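Local structure of angiopoietin-related protein 6 (Homo sapiens, 6Y43) at residues A111-G115 / G137-S141; V99-D103 / W200-R204. The protein probably acts as a secreted angiopoietin-like growth factor, with this calcium-binding, fibrinogen-like globe as its C-terminal domain. All blocks are in the same frame, centred on the assembly; numbering follows the deposited sequence.

Both contacts show irregular loops laid against one face of the same antiparallel sheet, in the fibrinogen-like globe. Contact 1 sets 137-141 on strand 108-118; contact 2 sets 200-204 on strand 95-102, the neighbouring strand. Their centres lie about 11 Å apart, and contact 1 is nested within the chain loop that contact 2 closes. The strands join through A111 O and V99 N, 2.8 Å apart, and the loops through W200 NE1 and G137 O, also 2.8 Å apart. Residues 137-141 belong to the long connection between strand 127-133 and helix 162-166 that farther on supplies D154, D156, Y158 and G160 to the calcium ion.

Contact 1. Residues A111-G115 / G137-S141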
# COMPACT_ATOMS: atom_id res chain seq x y z
N ALA A 111 -7.42 -1.63 -8.65
CA ALA A 111 -6.64 -2.77 -9.12
C ALA A 111 -6.69 -3.85 -8.05
O ALA A 111 -6.68 -3.55 -6.85
CB ALA A 111 -5.20 -2.38 -9.43
N HIS A 112 -6.81 -5.10 -8.49
CA HIS A 112 -6.83 -6.26 -7.61
C HIS A 112 -5.75 -7.24 -8.03
O HIS A 112 -5.53 -7.46 -9.23
CB HIS A 112 -8.18 -7.00 -7.65
CG HIS A 112 -9.38 -6.13 -7.49
ND1 HIS A 112 -9.84 -5.31 -8.50
CD2 HIS A 112 -10.25 -5.99 -6.46
CE1 HIS A 112 -10.93 -4.67 -8.08
NE2 HIS A 112 -11.19 -5.07 -6.84
N TYR A 113 -5.08 -7.84 -7.04
CA TYR A 113 -4.13 -8.93 -7.26
C TYR A 113 -4.51 -10.10 -6.37
O TYR A 113 -4.59 -9.95 -5.14
CB TYR A 113 -2.69 -8.48 -7.01
CG TYR A 113 -2.32 -7.34 -7.92
CD1 TYR A 113 -2.68 -6.04 -7.59
CD2 TYR A 113 -1.70 -7.55 -9.15
CE1 TYR A 113 -2.40 -4.99 -8.44
CE2 TYR A 113 -1.42 -6.49 -10.01
CZ TYR A 113 -1.77 -5.22 -9.65
OH TYR A 113 -1.52 -4.17 -10.51
N ASP A 114 -4.77 -11.25 -6.98
CA ASP A 114 -5.18 -12.45 -6.27
C ASP A 114 -3.92 -13.17 -5.81
O ASP A 114 -3.46 -14.13 -6.41
CB ASP A 114 -6.06 -13.32 -7.14
CG ASP A 114 -7.44 -12.72 -7.36
OD1 ASP A 114 -7.77 -11.71 -6.73
OD2 ASP A 114 -8.21 -13.28 -8.16
N GLY A 115 -3.37 -12.68 -4.72
CA GLY A 115 -2.09 -13.16 -4.25
C GLY A 115 -1.21 -11.97 -4.00
O GLY A 115 -1.02 -11.12 -4.87
N GLY A 137 -6.05 -0.73 -14.41
CA GLY A 137 -4.91 -1.13 -15.22
C GLY A 137 -3.80 -1.71 -14.35
O GLY A 137 -3.69 -1.40 -13.15
N ASP A 138 -2.98 -2.57 -14.94
CA ASP A 138 -2.04 -3.36 -14.15
C ASP A 138 -0.68 -2.67 -14.12
O ASP A 138 0.27 -3.04 -14.82
CB ASP A 138 -1.93 -4.78 -14.68
CG ASP A 138 -1.05 -5.68 -13.81
OD1 ASP A 138 -0.55 -5.20 -12.75
OD2 ASP A 138 -0.88 -6.85 -14.19
N SER A 139 -0.57 -1.65 -13.26
CA SER A 139 0.65 -0.88 -13.15
C SER A 139 1.51 -1.27 -11.94
O SER A 139 2.46 -0.57 -11.62
CB SER A 139 0.34 0.61 -13.13
OG SER A 139 -0.28 1.02 -14.35
N LEU A 140 1.22 -2.42 -11.32
CA LEU A 140 2.12 -2.99 -10.33
C LEU A 140 2.81 -4.27 -10.79
O LEU A 140 3.80 -4.68 -10.18
CB LEU A 140 1.37 -3.30 -9.03
CG LEU A 140 2.18 -3.44 -7.75
CD1 LEU A 140 2.97 -2.21 -7.33
CD2 LEU A 140 1.22 -3.88 -6.62
N SER A 141 2.36 -4.91 -11.87
CA SER A 141 2.94 -6.20 -12.24
C SER A 141 4.40 -6.06 -12.62
O SER A 141 5.18 -6.98 -12.39
CB SER A 141 2.13 -6.82 -13.37
OG SER A 141 1.11 -7.65 -12.84
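This is a buried strand-to-loop contact built on one tyrosine: Y113, on strand 108-118, fastens the start of the long connection after strand 127-133 to the sheet of the fibrinogen C-terminal globe. With chi1 in the m well, its ring stands off the strand and carries the hydroxyl into the bend of 137-141. There Y113 OH donates to D138 OD1 at 2.6 Å and accepts a weak hydrogen bond from L140 N at 3.4 Å, so a single hydroxyl serves both a carboxylate and a backbone amide. D138 sits at the centre of an inverse gamma turn. Its carboxylate also gathers in S141: S141 OG donates to D138 OD2 at 2.5 Å, and S141 N makes a weak hydrogen bond to D138 OD1 at 3.1 Å. The loop is thus tied to itself by the same side chain that receives the tyrosine. The apolar part comes from L140, which lays CD2 over one face of the Y113 ring and brings CB within 3.7 Å of Y113 CZ. A111, two residues earlier on the strand, faces the loop too, its CB 4.1 Å from G137 O. S139 points away, and its OG accepts a hydrogen bond from E202 N. Around the contact, L140 also packs on L97 of strand 95-102 and L129 of strand 127-133, while H112, on the other face of the sheet, stacks on H133.

Contact 2. Residues V99-D103 / W200-R204; sequences VLLED and WAEFR
In the sheet of the fibrinogen-like globe, V99 and L101 of extended strand 95-102, with D103 just past its end, face a loop whose W200-F203 type I beta turn (F203 N to W200 O, 2.9 Å) lays an aromatic pair on these alternate residues. In CA register, L101 faces F203 (8.3 Å) and D103 faces R204 (7.6 Å). W200 (chi1 t, chi2 -96°) offers one indole face to the strand. L101 (mt) is the main bump, its CD1 3.7 Å from the five-membered-ring centroid of W200 and 3.9 Å from F203 CD2, filling the hollow between the aromatics. V99 CG1 covers the six-membered ring, 4.3 Å from its centroid, making a second CH-pi contact. F203 (chi1 t) points its ring edge at the backbone, CE2 4.1 Å from D103 N. R204 (phi 85°, mmm) puts NH1 2.8 Å from D103 OD2 in a salt bridge, with Y208 as cation-pi partner. Strand 95-102 runs between strands 108-118, where W200 reaches A111 and Y113, and 212-219, where L101 touches A213.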
# COMPACT_ATOMS: atom_id res chain seq x y z
N VAL A 99 -5.83 -2.00 -4.69
CA VAL A 99 -5.28 -0.66 -4.81
C VAL A 99 -6.42 0.25 -5.20
O VAL A 99 -7.11 -0.02 -6.19
CB VAL A 99 -4.13 -0.58 -5.82
CG1 VAL A 99 -3.67 0.84 -5.98
CG2 VAL A 99 -2.95 -1.46 -5.38
N LEU A 100 -6.61 1.32 -4.45
CA LEU A 100 -7.68 2.27 -4.69
C LEU A 100 -7.04 3.60 -5.06
O LEU A 100 -6.15 4.08 -4.35
CB LEU A 100 -8.55 2.44 -3.44
CG LEU A 100 -9.27 1.20 -2.92
CD1 LEU A 100 -10.02 1.57 -1.67
CD2 LEU A 100 -10.23 0.65 -3.96
N LEU A 101 -7.51 4.21 -6.15
CA LEU A 101 -6.96 5.44 -6.67
C LEU A 101 -8.06 6.45 -6.93
O LEU A 101 -9.17 6.08 -7.33
CB LEU A 101 -6.22 5.19 -7.99
CG LEU A 101 -5.24 4.02 -8.00
CD1 LEU A 101 -4.81 3.74 -9.41
CD2 LEU A 101 -4.02 4.36 -7.11
N GLU A 102 -7.74 7.73 -6.74
CA GLU A 102 -8.65 8.81 -7.13
C GLU A 102 -7.84 9.96 -7.71
O GLU A 102 -6.86 10.41 -7.09
CB GLU A 102 -9.47 9.31 -5.93
CG GLU A 102 -10.50 10.37 -6.21
CD GLU A 102 -11.24 10.83 -4.95
OE1 GLU A 102 -11.28 10.04 -3.96
OE2 GLU A 102 -11.78 11.97 -4.94
N ASP A 103 -8.29 10.48 -8.85
CA ASP A 103 -7.66 11.64 -9.46
C ASP A 103 -8.34 12.93 -8.98
O ASP A 103 -9.29 12.92 -8.19
CB ASP A 103 -7.61 11.51 -10.99
CG ASP A 103 -8.94 11.78 -11.71
OD1 ASP A 103 -9.92 12.30 -11.13
OD2 ASP A 103 -8.97 11.44 -12.93
N TRP A 200 0.17 6.09 -11.24
CA TRP A 200 -0.23 4.77 -11.70
C TRP A 200 -0.27 4.89 -13.22
O TRP A 200 -1.06 5.66 -13.77
CB TRP A 200 -1.60 4.40 -11.12
CG TRP A 200 -1.99 2.97 -11.23
CD1 TRP A 200 -2.77 2.42 -12.20
CD2 TRP A 200 -1.66 1.90 -10.33
NE1 TRP A 200 -2.94 1.08 -11.97
CE2 TRP A 200 -2.28 0.73 -10.83
CE3 TRP A 200 -0.91 1.82 -9.15
CZ2 TRP A 200 -2.17 -0.50 -10.19
CZ3 TRP A 200 -0.79 0.59 -8.52
CH2 TRP A 200 -1.42 -0.56 -9.05
N ALA A 201 0.65 4.21 -13.90
CA ALA A 201 0.85 4.47 -15.32
C ALA A 201 -0.45 4.37 -16.11
O ALA A 201 -0.70 5.17 -17.02
CB ALA A 201 1.86 3.50 -15.90
N GLU A 202 -1.26 3.36 -15.83
CA GLU A 202 -2.45 3.11 -16.63
C GLU A 202 -3.68 3.86 -16.11
O GLU A 202 -4.79 3.65 -16.64
CB GLU A 202 -2.72 1.60 -16.69
CG GLU A 202 -3.08 1.15 -18.10
CD GLU A 202 -3.43 -0.33 -18.18
OE1 GLU A 202 -2.54 -1.15 -17.78
OE2 GLU A 202 -4.57 -0.62 -18.66
N PHE A 203 -3.52 4.73 -15.10
CA PHE A 203 -4.62 5.58 -14.62
C PHE A 203 -4.06 6.98 -14.37
O PHE A 203 -3.59 7.26 -13.26
CB PHE A 203 -5.28 5.03 -13.37
CG PHE A 203 -6.44 5.85 -12.88
CD1 PHE A 203 -7.60 5.98 -13.64
CD2 PHE A 203 -6.38 6.48 -11.66
CE1 PHE A 203 -8.66 6.73 -13.17
CE2 PHE A 203 -7.45 7.22 -11.18
CZ PHE A 203 -8.58 7.35 -11.94
N ARG A 204 -4.11 7.81 -15.42
CA ARG A 204 -3.69 9.21 -15.52
C ARG A 204 -2.20 9.36 -15.81
O ARG A 204 -1.76 10.45 -16.19
CB ARG A 204 -4.06 10.03 -14.27
CG ARG A 204 -5.57 9.98 -13.91
CD ARG A 204 -6.51 10.33 -15.10
NE ARG A 204 -6.05 11.53 -15.78
CZ ARG A 204 -6.32 12.77 -15.40
NH1 ARG A 204 -7.08 13.01 -14.35
NH2 ARG A 204 -5.81 13.78 -16.08